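Local atomic coordinates of sulfur oxidation protein soxB (Thermus thermophilus, PDB entry 2WDD), a protein that hydrolyses sulfur-sulfur bonds in the Sox sulfur oxidation pathway, probably on cysteine S-thiosulfonate, and binds two manganese ions. Residues L86-F91 and N554-E559; L371-T376 and T380-V385. All blocks are in the same frame, centred on the assembly; numbering follows the deposited sequence. Where two conformers were deposited one is given.

Interaction 1 (L86-F91 and N554-E559)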
# COMPACT_ATOMS: atom_id res chain seq x y z
N LEU A 86 12.13 -8.39 0.25
CA LEU A 86 11.15 -9.23 0.92
C LEU A 86 10.99 -9.11 2.42
O LEU A 86 9.90 -9.38 2.95
CB LEU A 86 11.46 -10.69 0.55
CG LEU A 86 10.42 -11.78 0.78
CD1 LEU A 86 9.15 -11.48 -0.01
CD2 LEU A 86 11.01 -13.14 0.31
N SER A 87 12.06 -8.76 3.12
CA SER A 87 12.03 -8.79 4.57
C SER A 87 12.78 -7.61 5.21
O SER A 87 13.66 -7.01 4.58
CB SER A 87 12.72 -10.10 4.99
OG SER A 87 12.91 -10.22 6.38
N TYR A 88 12.49 -7.33 6.48
CA TYR A 88 13.21 -6.29 7.22
C TYR A 88 14.59 -6.81 7.67
O TYR A 88 15.43 -6.03 8.10
CB TYR A 88 12.43 -5.85 8.48
CG TYR A 88 12.34 -6.89 9.58
CD1 TYR A 88 13.28 -6.97 10.60
CD2 TYR A 88 11.29 -7.79 9.60
CE1 TYR A 88 13.18 -7.96 11.60
CE2 TYR A 88 11.17 -8.75 10.57
CZ TYR A 88 12.11 -8.84 11.55
OH TYR A 88 11.94 -9.81 12.52
N VAL A 89 14.80 -8.12 7.63
CA VAL A 89 16.08 -8.69 8.08
C VAL A 89 17.24 -8.07 7.30
O VAL A 89 17.18 -7.97 6.08
CB VAL A 89 16.07 -10.23 8.01
CG1 VAL A 89 17.46 -10.82 8.28
CG2 VAL A 89 15.05 -10.79 9.01
N ASP A 90 18.27 -7.61 8.01
CA ASP A 90 19.46 -6.99 7.41
C ASP A 90 19.16 -5.75 6.59
O ASP A 90 19.96 -5.35 5.74
CB ASP A 90 20.23 -7.98 6.52
CG ASP A 90 20.51 -9.31 7.20
OD1 ASP A 90 20.83 -9.31 8.40
OD2 ASP A 90 20.45 -10.34 6.50
N PHE A 91 18.01 -5.12 6.83
CA PHE A 91 17.60 -4.01 5.97
C PHE A 91 18.61 -2.91 5.69
O PHE A 91 18.90 -2.63 4.52
CB PHE A 91 16.25 -3.42 6.36
CG PHE A 91 15.78 -2.36 5.41
CD1 PHE A 91 15.20 -2.71 4.20
CD2 PHE A 91 16.02 -1.02 5.68
CE1 PHE A 91 14.79 -1.73 3.30
CE2 PHE A 91 15.65 -0.04 4.77
CZ PHE A 91 15.02 -0.39 3.58
N ASN A 554 6.11 -12.96 19.72
CA ASN A 554 7.34 -12.23 19.93
C ASN A 554 7.23 -10.98 19.06
O ASN A 554 7.05 -11.09 17.85
CB ASN A 554 8.53 -13.06 19.46
CG ASN A 554 8.91 -14.11 20.47
OD1 ASN A 554 8.76 -13.89 21.68
ND2 ASN A 554 9.32 -15.27 19.99
N TYR A 555 7.32 -9.81 19.67
CA TYR A 555 7.23 -8.57 18.92
C TYR A 555 8.63 -8.24 18.39
O TYR A 555 9.58 -8.16 19.17
CB TYR A 555 6.69 -7.44 19.79
CG TYR A 555 6.48 -6.20 18.98
CD1 TYR A 555 5.39 -6.09 18.13
CD2 TYR A 555 7.49 -5.24 18.88
CE1 TYR A 555 5.25 -4.98 17.28
CE2 TYR A 555 7.36 -4.14 18.05
CZ TYR A 555 6.23 -4.03 17.24
OH TYR A 555 6.11 -2.97 16.37
N ARG A 556 8.76 -8.11 17.08
CA ARG A 556 10.08 -7.92 16.48
C ARG A 556 10.40 -6.49 16.10
O ARG A 556 9.52 -5.72 15.72
CB ARG A 556 10.25 -8.81 15.24
CG ARG A 556 10.03 -10.29 15.51
CD ARG A 556 11.13 -10.84 16.41
NE ARG A 556 12.45 -10.61 15.81
CZ ARG A 556 12.99 -11.39 14.88
NH1 ARG A 556 12.35 -12.48 14.47
NH2 ARG A 556 14.18 -11.09 14.37
N LEU A 557 11.69 -6.17 16.13
CA LEU A 557 12.17 -4.86 15.71
C LEU A 557 13.34 -5.02 14.74
O LEU A 557 14.14 -5.95 14.85
CB LEU A 557 12.66 -4.06 16.91
CG LEU A 557 11.60 -3.56 17.88
CD1 LEU A 557 12.30 -2.98 19.11
CD2 LEU A 557 10.71 -2.50 17.22
N PRO A 558 13.48 -4.07 13.83
CA PRO A 558 14.62 -4.14 12.92
C PRO A 558 15.85 -3.51 13.57
O PRO A 558 15.76 -2.93 14.64
CB PRO A 558 14.18 -3.22 11.77
CG PRO A 558 13.37 -2.16 12.48
CD PRO A 558 12.60 -2.92 13.54
N GLU A 559 16.99 -3.61 12.89
CA GLU A 559 18.22 -2.97 13.33
C GLU A 559 18.14 -1.55 12.77
O GLU A 559 17.99 -1.37 11.56
CB GLU A 559 19.44 -3.68 12.75
CG GLU A 559 20.74 -2.91 12.90
CD GLU A 559 21.10 -2.66 14.35
OE1 GLU A 559 21.21 -3.65 15.11
OE2 GLU A 559 21.28 -1.49 14.74
O HOH W 1 16.80 -5.15 10.30
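The hydroxyl of Tyr88 sits over the centre of one face of the Arg556 guanidinium: OH lies 3.0 Å from CZ, with the ring and guanidinium planes 80° apart. This is polar packing rather than a hydrogen bond, because the guanidinium N-H groups lie in their own plane and are badly angled for an oxygen above it. Bends at chi2 (-68°) and chi3 (-57°) fold the guanidinium back over Tyr88 OH, which also lies 3.4 Å from Arg556 CB. Arg556 NH2 forms a salt bridge with Glu68 OE2. Apolar packing is lighter: Tyr88 CD1 rests 4.0 Å from Pro558 CB, the two side chains crossing at about a right angle, while Val89 CG2 lies over one face of the same ring near its rim. Backbone polar groups are joined through a water, whose oxygen donates to Tyr88 O at 2.7 Å and accepts from Glu559 N. Tyr88 O also closes a type II turn by accepting from Phe91 N, and Ser87 OG makes an ST turn by accepting from Val89 N. The contact joins two loops: the link between helices 81-86 and 91-98, whose Ser87 and Leu86 pack on helix 67-74, meets the C-terminal tail that follows strand 548-550.

Interaction 2 (L371-T376 and T380-V385)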
# COMPACT_ATOMS: atom_id res chain seq x y z
N LEU A 371 14.05 5.32 10.05
CA LEU A 371 12.65 5.71 10.21
C LEU A 371 11.84 4.83 9.24
O LEU A 371 12.00 4.93 8.02
CB LEU A 371 12.44 7.19 9.87
CG LEU A 371 13.11 8.17 10.84
CD1 LEU A 371 12.96 9.61 10.34
CD2 LEU A 371 12.47 8.01 12.25
N TYR A 372 11.03 3.94 9.80
CA TYR A 372 10.20 3.05 8.97
C TYR A 372 8.75 3.26 9.38
O TYR A 372 8.46 3.73 10.48
CB TYR A 372 10.61 1.58 9.14
CG TYR A 372 10.49 1.05 10.55
CD1 TYR A 372 9.34 0.38 10.97
CD2 TYR A 372 11.52 1.21 11.47
CE1 TYR A 372 9.24 -0.15 12.25
CE2 TYR A 372 11.42 0.71 12.75
CZ TYR A 372 10.27 0.06 13.15
OH TYR A 372 10.16 -0.46 14.42
N LYS A 373 7.85 2.91 8.47
CA LYS A 373 6.42 3.12 8.67
C LYS A 373 5.57 1.88 8.86
O LYS A 373 4.66 1.86 9.68
CB LYS A 373 5.86 3.88 7.45
CG LYS A 373 4.33 3.92 7.39
CD LYS A 373 3.80 5.00 8.34
CE LYS A 373 2.27 4.98 8.43
NZ LYS A 373 1.79 6.26 9.05
N ARG A 374 5.83 0.83 8.08
CA ARG A 374 4.99 -0.36 8.13
C ARG A 374 5.20 -1.28 9.31
O ARG A 374 6.33 -1.61 9.66
CB ARG A 374 5.09 -1.14 6.82
CG ARG A 374 4.56 -0.38 5.60
CD ARG A 374 3.65 -1.27 4.77
NE ARG A 374 2.71 -2.02 5.60
CZ ARG A 374 2.38 -3.29 5.39
NH1 ARG A 374 1.51 -3.88 6.19
NH2 ARG A 374 2.89 -3.96 4.37
N ASP A 375 4.08 -1.70 9.91
CA ASP A 375 4.07 -2.63 11.04
C ASP A 375 2.63 -2.76 11.51
O ASP A 375 1.84 -1.83 11.37
CB ASP A 375 4.92 -2.10 12.21
CG ASP A 375 5.06 -3.13 13.33
OD1 ASP A 375 5.74 -4.14 13.07
OD2 ASP A 375 4.43 -2.99 14.41
N THR A 376 2.28 -3.88 12.14
CA THR A 376 0.91 -3.97 12.65
C THR A 376 0.62 -2.88 13.68
O THR A 376 -0.48 -2.32 13.72
CB THR A 376 0.67 -5.34 13.30
OG1 THR A 376 0.91 -6.37 12.34
CG2 THR A 376 -0.78 -5.45 13.83
N THR A 380 8.90 3.67 13.91
CA THR A 380 9.70 4.82 14.34
C THR A 380 9.25 6.10 13.65
O THR A 380 9.32 7.18 14.25
CB THR A 380 11.19 4.59 14.16
OG1 THR A 380 11.42 4.14 12.81
CG2 THR A 380 11.70 3.55 15.16
N TRP A 381 8.78 6.00 12.40
CA TRP A 381 8.27 7.19 11.72
C TRP A 381 7.06 7.72 12.49
O TRP A 381 6.97 8.92 12.75
CB TRP A 381 7.87 6.90 10.27
CG TRP A 381 7.04 8.05 9.70
CD1 TRP A 381 5.68 8.07 9.55
CD2 TRP A 381 7.50 9.38 9.42
NE1 TRP A 381 5.28 9.32 9.12
CE2 TRP A 381 6.38 10.14 9.03
CE3 TRP A 381 8.77 9.99 9.40
CZ2 TRP A 381 6.48 11.48 8.64
CZ3 TRP A 381 8.87 11.32 9.02
CH2 TRP A 381 7.73 12.05 8.65
N ASP A 382 6.12 6.84 12.85
CA ASP A 382 4.93 7.32 13.54
C ASP A 382 5.25 7.88 14.91
O ASP A 382 4.58 8.81 15.39
CB ASP A 382 3.84 6.25 13.59
CG ASP A 382 3.29 5.92 12.22
OD1 ASP A 382 2.88 6.85 11.49
OD2 ASP A 382 3.36 4.74 11.83
N GLN A 383 6.28 7.34 15.55
CA GLN A 383 6.68 7.90 16.83
C GLN A 383 7.22 9.31 16.61
O GLN A 383 6.92 10.22 17.38
CB GLN A 383 7.69 7.03 17.58
CG GLN A 383 8.15 7.73 18.84
CD GLN A 383 8.97 6.88 19.76
OE1 GLN A 383 8.81 5.67 19.81
NE2 GLN A 383 9.83 7.52 20.55
N LEU A 384 8.00 9.51 15.55
CA LEU A 384 8.53 10.83 15.24
C LEU A 384 7.38 11.83 15.08
O LEU A 384 7.43 12.94 15.62
CB LEU A 384 9.37 10.78 13.96
CG LEU A 384 10.01 12.08 13.48
CD1 LEU A 384 11.14 11.78 12.51
CD2 LEU A 384 8.96 12.97 12.82
N VAL A 385 6.34 11.44 14.34
CA VAL A 385 5.20 12.32 14.15
C VAL A 385 4.56 12.65 15.51
O VAL A 385 4.22 13.80 15.79
CB VAL A 385 4.18 11.72 13.18
CG1 VAL A 385 2.89 12.57 13.14
CG2 VAL A 385 4.79 11.59 11.78
O HOH W 2 2.40 9.09 8.30
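Thr380 and Tyr372 form the tight part of the contact. Thr380 OG1 accepts from Tyr372 N (3.0 Å, 161°) and presses to 3.2 Å from Tyr372 CD2; its chi1 of 51° sets the hydroxyl between its own N and carbonyl carbon, facing the loop. The same hydroxyl is hydrogen-bonded to Leu370, so two neighbouring loop residues hold it. Thr380 N lies over one face of the Tyr372 ring, offset toward the rim. Alongside, Leu371 CD2 comes to 3.8 Å from Thr380 O, and its CD1 sits at the edge of the Trp381 ring. Trp381 N donates to Tyr372 O (3.0 Å), tilted 27° from the carbonyl plane. The loop thereby folds back on the first turn of helix 380-392 and satisfies an N-H there that has no preceding helical turn to serve it. This is the region of the C-terminal domain of the 5'-nucleotidase family. The side toward Lys373 is more polar and holds a water. Lys373 carries its amino group past Trp381, CD lying 3.8 Å from Trp381 CD1. Lys373 NZ makes a salt bridge to the syn lone pair of Asp382 OD1 (2.7 Å) and also donates to Pro402 O; Asp382 OD2 pairs with Arg468. The water, in the plane of the indole, accepts from both Lys373 NZ (3.0 Å) and Trp381 NE1. An alanine in place of Lys373 would probably leave Asp382 OD1 without its charged mate and Pro402 O without this donor. The Lys373 side chain lies near the metal site but outside it, about 9 Å from that of His288, a manganese ligand.

The two contacts lie on the same side of the chain's centre, their own centres 13 Å apart. Along the sequence 86-91 comes first, then 371-376 and 380-385, and finally 554-559, so local interaction 2 falls within the long span that interaction 1 closes. They meet through the C-terminal tail: Pro558 CG packs 3.5 Å from Tyr372 CE2, and Tyr555 OH probably hydrogen-bonds Asp375 OD2 at 2.6 Å. Asn51 ND2 hydrogen-bonds both Arg556 O and Asp375 OD1, linking the two contacts. The tail therefore touches both loops, bringing the one after helix 81-86 close to the one leading into helix 380-392.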